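Local coordinates for Serine/threonine-protein kinase Tel1 (Chaetomium thermophilum, PDB 6SKY) that phosphorylates serine and threonine residues of proteins with ATP and probably triggers checkpoint signalling after DNA damage, at the interface of chains A and B. Numbering follows the deposited sequence. Chains: chain A/B, Serine/threonine-protein kinase Tel1.

Contact 1: the interface of chains A and B. Residues chain A 1938-1939, 1942, 1945, 1958; chain B 2182, 2214, 2219, 2222.
With CG1 of A:Val1942 anti to the backbone N (chi1 177°), its two methyls divide between neighbours in chain B. CG1 turns towards B:Glu2219, while CG2 lies 3.7 Å from CD2 of B:Leu2214, the two side chains running past each other in opposite directions. The same CG2 also meets B:Ser2222, whose CB is 3.8 Å away. B:Leu2214 uses its CD2 branch a second time, 3.6 Å from CD2 of A:Leu1939, so this one methyl touches two side chains of helix 1939-1948.

The phenyl of A:Phe1958 meets B:Leu2182 at about a right angle: CD2 of the leucine stands over the ring centre, 4.1 Å above its plane. CD1, the other branch, comes 3.9 Å from A:Phe1958 CE2.

Beside the apolar patch, A:Arg1945, bent at chi3, reaches tip to tip towards B:Glu2219 in a salt bridge. The guanidinium and carboxylate planes are nearly parallel, 5° apart, but offset from one another; the modelled NH1 to OE2 separation is too short to be reliable, and no hydrogen bond follows from it.

Within the FAT region's helical solenoid, helices 1939-1948 and 1953-1968 of chain A pack against helices 2178-2189, 2203-2217 and 2220-2232 of chain B, with B:Glu2219 in the short loop between the last two.

Contact 2: the interface of chains A and B. Residues chain A 1996, 1999-2000; chain B 1996-1997, 2000.
A:Ser1996 and B:Ser1996 face one another across the two-fold axis of the dimer, in the FAT region that typifies the PIKK family, each on a copy of helix 1991-1999. Polar groups come near each other here without bonding: the two hydroxyls lie 3.6 Å apart, OG to OG, and in this patch no nitrogen or oxygen of one chain comes within bonding range of the other. OG of A:Ser1996, like that of B:Ser1996, sits between the backbone N and the carbonyl carbon (chi1 78°), which turns it towards its mate.

Van der Waals contact joins the chains. CB of A:Ser1996 lies 3.7 Å from OG of B:Ser2000, and symmetry repeats this with A:Ser2000 OG against B:Ser1996 CB. On one flank the CD2 branch of B:Leu1997 touches A:Ser1996, 3.9 Å from its OG. On the other, the amide oxygen OE1 of A:Gln1999 approaches B:Ser2000 OG only to 4.0 Å.

Hydrogen bonds here stay within each chain. A:Ser2000 OG donates to the carbonyl O of A:Ser1996 over 3.1 Å, arriving nearly in line with the C=O bond (161°), and B:Ser2000 does the same in its copy. The bond ties the residue just beyond the helix to its last turn, probably fixing the rotation of the hydroxyl presented across the axis. An alanine in place of A:Ser2000 would probably leave that A:Ser1996 carbonyl without its hydroxyl partner and open a small gap beside B:Ser1996 CB.

Contact 3: the interface of chains A and B. Residues chain A 2221, 2259-2261; chain B 2917-2918, 2921, 2925.
B:Asn2921 turns its carboxamide towards the chain A backbone where helix 2245-2259 ends. CG lies beside the backbone N and anti to the carbonyl carbon (chi1 -74°), and this carries ND2 to the carbonyl O of A:Ala2259, to which it donates a hydrogen bond of 3.1 Å. The bond is bent, 138° at the hydrogen, and the acceptor lies 29° out of the amide plane. Since the acceptor belongs to the last residue of a helix, its partial negative charge may strengthen the pull on the amide.

The side chain of A:Leu2261 slants across that of B:Asn2921, with CD1 3.6 Å from ND2, against the donor end of the amide. Nearer the start of helix 2916-2927, the methyl of B:Ala2918 touches the aliphatic stem of A:Arg2260, CB to CG at 3.7 Å. B:Met2917, bent at chi3, brings its terminal methyl CE to within 4.0 Å of A:Ala2259 CB. A:Ile2221, at the start of helix 2220-2232, faces the B:Met2917 sulfur loosely, CD1 to SD 4.3 Å.

Further along the helix, OD1 of B:Asn2925 is modelled 3.3 Å from the backbone O of A:Arg2260. Both atoms can only accept, so the amide may be built the wrong way round and the pair is doubtful.

The site rests the C-terminal FATC helix of one protomer on a FAT helix end of the other, joining the subunits of the dimer and possibly helping to hold the autoinhibited state.

Contact 1: the interface of chains A and B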
# COMPACT_ATOMS: atom_id res chain seq x y z
N SER A 1938 19.95 4.09 -11.25
CA SER A 1938 19.93 5.48 -10.80
C SER A 1938 18.47 5.90 -10.72
O SER A 1938 17.58 5.14 -11.09
CB SER A 1938 20.72 6.40 -11.74
OG SER A 1938 20.34 6.21 -13.08
N LEU A 1939 18.24 7.11 -10.21
CA LEU A 1939 16.89 7.64 -10.19
C LEU A 1939 16.37 7.87 -11.60
O LEU A 1939 15.17 7.72 -11.86
CB LEU A 1939 16.83 8.94 -9.39
CG LEU A 1939 17.01 8.88 -7.88
CD1 LEU A 1939 17.35 10.25 -7.33
CD2 LEU A 1939 15.75 8.38 -7.22
N VAL A 1942 15.18 4.47 -13.09
CA VAL A 1942 13.90 4.11 -12.50
C VAL A 1942 12.79 4.97 -13.10
O VAL A 1942 11.67 4.49 -13.33
CB VAL A 1942 13.96 4.25 -10.98
CG1 VAL A 1942 12.62 3.94 -10.36
CG2 VAL A 1942 15.01 3.33 -10.43
N ARG A 1945 11.98 3.55 -16.53
CA ARG A 1945 11.14 2.37 -16.42
C ARG A 1945 9.72 2.72 -16.01
O ARG A 1945 8.77 2.06 -16.45
CB ARG A 1945 11.74 1.38 -15.43
CG ARG A 1945 10.86 0.19 -15.18
CD ARG A 1945 11.39 -0.68 -14.06
NE ARG A 1945 11.41 0.01 -12.78
CZ ARG A 1945 10.34 0.26 -12.04
NH1 ARG A 1945 10.46 0.88 -10.88
NH2 ARG A 1945 9.14 -0.09 -12.48
N PHE A 1958 8.83 11.44 -9.36
CA PHE A 1958 10.20 11.54 -9.85
C PHE A 1958 10.34 12.64 -10.90
O PHE A 1958 11.35 13.35 -10.93
CB PHE A 1958 10.64 10.20 -10.42
CG PHE A 1958 10.85 9.13 -9.40
CD1 PHE A 1958 9.78 8.49 -8.83
CD2 PHE A 1958 12.11 8.77 -9.01
CE1 PHE A 1958 9.97 7.51 -7.89
CE2 PHE A 1958 12.30 7.79 -8.07
CZ PHE A 1958 11.23 7.17 -7.51
N LEU B 2182 13.01 12.65 -1.92
CA LEU B 2182 13.20 12.62 -3.37
C LEU B 2182 13.73 13.96 -3.88
O LEU B 2182 14.69 14.00 -4.65
CB LEU B 2182 11.88 12.27 -4.04
CG LEU B 2182 11.88 11.54 -5.36
CD1 LEU B 2182 12.90 10.45 -5.33
CD2 LEU B 2182 10.52 10.96 -5.55
N LEU B 2214 15.65 5.61 -3.27
CA LEU B 2214 15.09 4.48 -4.01
C LEU B 2214 14.55 3.41 -3.08
O LEU B 2214 13.42 2.94 -3.24
CB LEU B 2214 16.14 3.87 -4.94
CG LEU B 2214 16.42 4.64 -6.22
CD1 LEU B 2214 17.47 3.94 -7.03
CD2 LEU B 2214 15.16 4.80 -7.00
N GLU B 2219 11.82 0.56 -4.50
CA GLU B 2219 12.68 -0.02 -5.52
C GLU B 2219 13.85 -0.70 -4.84
O GLU B 2219 14.89 -0.10 -4.59
CB GLU B 2219 13.18 1.05 -6.49
CG GLU B 2219 12.17 2.10 -6.82
CD GLU B 2219 10.96 1.55 -7.52
OE1 GLU B 2219 9.85 1.76 -7.01
OE2 GLU B 2219 11.13 0.90 -8.57
N SER B 2222 16.87 -1.77 -7.56
CA SER B 2222 17.59 -0.59 -8.03
C SER B 2222 18.52 -0.05 -6.95
O SER B 2222 19.66 0.31 -7.23
CB SER B 2222 16.61 0.48 -8.47
OG SER B 2222 15.55 -0.08 -9.22

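Contact 2: the interface of chains A and B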
# COMPACT_ATOMS: atom_id res chain seq x y z
N SER A 1996 -2.72 23.58 -17.79
CA SER A 1996 -1.90 24.67 -17.26
C SER A 1996 -0.43 24.48 -17.60
O SER A 1996 0.29 25.46 -17.78
CB SER A 1996 -2.08 24.79 -15.76
OG SER A 1996 -1.34 23.79 -15.09
N GLN A 1999 -0.13 25.58 -21.36
CA GLN A 1999 -0.21 27.02 -21.58
C GLN A 1999 1.08 27.73 -21.19
O GLN A 1999 1.30 28.86 -21.63
CB GLN A 1999 -1.37 27.61 -20.81
CG GLN A 1999 -2.70 27.32 -21.45
CD GLN A 1999 -3.86 27.85 -20.65
OE1 GLN A 1999 -3.76 28.04 -19.44
NE2 GLN A 1999 -4.97 28.10 -21.32
N SER A 2000 1.92 27.11 -20.39
CA SER A 2000 3.25 27.62 -20.09
C SER A 2000 4.25 27.27 -21.17
O SER A 2000 5.44 27.54 -21.00
CB SER A 2000 3.72 27.08 -18.75
OG SER A 2000 2.75 27.31 -17.75
N SER B 1996 3.43 26.70 -12.47
CA SER B 1996 2.63 26.76 -13.68
C SER B 1996 1.16 27.00 -13.38
O SER B 1996 0.46 27.63 -14.17
CB SER B 1996 2.80 25.48 -14.49
OG SER B 1996 2.03 24.44 -13.94
N LEU B 1997 0.67 26.49 -12.25
CA LEU B 1997 -0.72 26.74 -11.88
C LEU B 1997 -0.94 28.16 -11.39
O LEU B 1997 -2.06 28.68 -11.47
CB LEU B 1997 -1.16 25.77 -10.79
CG LEU B 1997 -1.99 24.55 -11.16
CD1 LEU B 1997 -2.34 23.82 -9.91
CD2 LEU B 1997 -3.24 24.97 -11.88
N SER B 2000 -1.10 30.74 -14.42
CA SER B 2000 -2.42 30.75 -15.03
C SER B 2000 -3.42 31.56 -14.22
O SER B 2000 -4.61 31.55 -14.56
CB SER B 2000 -2.92 29.31 -15.18
OG SER B 2000 -1.96 28.52 -15.85

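Contact 3: the interface of chains A and B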
# COMPACT_ATOMS: atom_id res chain seq x y z
N ILE A 2221 -15.62 3.86 5.74
CA ILE A 2221 -16.72 4.39 6.52
C ILE A 2221 -17.49 5.43 5.73
O ILE A 2221 -18.71 5.53 5.84
CB ILE A 2221 -16.21 4.96 7.86
CG1 ILE A 2221 -15.31 3.95 8.55
CG2 ILE A 2221 -17.37 5.26 8.77
CD1 ILE A 2221 -15.96 2.64 8.84
N ALA A 2259 -15.78 -4.12 7.20
CA ALA A 2259 -15.21 -3.10 8.07
C ALA A 2259 -15.44 -3.38 9.54
O ALA A 2259 -14.94 -2.62 10.38
CB ALA A 2259 -15.79 -1.73 7.73
N ARG A 2260 -16.16 -4.45 9.88
CA ARG A 2260 -16.47 -4.81 11.27
C ARG A 2260 -17.20 -3.69 11.99
O ARG A 2260 -17.09 -3.55 13.20
CB ARG A 2260 -15.22 -5.19 12.05
CG ARG A 2260 -14.40 -6.28 11.44
CD ARG A 2260 -15.15 -7.56 11.46
NE ARG A 2260 -14.31 -8.66 11.01
CZ ARG A 2260 -13.67 -9.48 11.82
NH1 ARG A 2260 -12.93 -10.46 11.34
NH2 ARG A 2260 -13.78 -9.32 13.13
N LEU A 2261 -17.95 -2.89 11.25
CA LEU A 2261 -18.54 -1.69 11.81
C LEU A 2261 -19.68 -1.99 12.77
O LEU A 2261 -20.03 -1.13 13.57
CB LEU A 2261 -19.05 -0.79 10.68
CG LEU A 2261 -19.24 0.67 11.01
CD1 LEU A 2261 -17.95 1.23 11.51
CD2 LEU A 2261 -19.69 1.40 9.79
N MET B 2917 -7.97 -0.83 11.53
CA MET B 2917 -9.30 -0.23 11.67
C MET B 2917 -10.34 -1.28 12.03
O MET B 2917 -11.13 -1.09 12.96
CB MET B 2917 -9.68 0.48 10.38
CG MET B 2917 -11.02 1.17 10.45
SD MET B 2917 -11.84 1.41 8.86
CE MET B 2917 -12.14 -0.27 8.37
N ALA B 2918 -10.36 -2.39 11.30
CA ALA B 2918 -11.36 -3.43 11.55
C ALA B 2918 -11.15 -4.09 12.91
O ALA B 2918 -12.12 -4.39 13.61
CB ALA B 2918 -11.31 -4.46 10.44
N ASN B 2921 -12.36 -1.69 15.55
CA ASN B 2921 -13.82 -1.66 15.53
C ASN B 2921 -14.40 -2.85 16.27
O ASN B 2921 -15.32 -2.70 17.07
CB ASN B 2921 -14.33 -1.65 14.09
CG ASN B 2921 -14.15 -0.33 13.42
OD1 ASN B 2921 -13.49 0.56 13.95
ND2 ASN B 2921 -14.72 -0.18 12.24
N ASN B 2925 -16.48 -2.76 19.76
CA ASN B 2925 -17.83 -3.31 19.77
C ASN B 2925 -18.02 -4.30 20.90
O ASN B 2925 -19.05 -4.28 21.58
CB ASN B 2925 -18.14 -3.99 18.44
CG ASN B 2925 -18.60 -3.03 17.38
OD1 ASN B 2925 -18.29 -3.20 16.21
ND2 ASN B 2925 -19.35 -2.02 17.79

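Measured between the centres of their C-alpha atoms, contacts 1 and 2 lie about 27 Å apart, contacts 1 and 3 about 37 Å, and contacts 2 and 3 about 43 Å. Helix 2220-2232 takes part in both contact 1 and contact 3, from chain B in the first and chain A in the second, so each copy of it faces two different regions of the partner. Contacts 1 and 2 join FAT to FAT, whereas contact 3 joins FAT to FATC. With their symmetry twins, they spread the dimer interface over separated patches, which would probably limit rocking of the protomers.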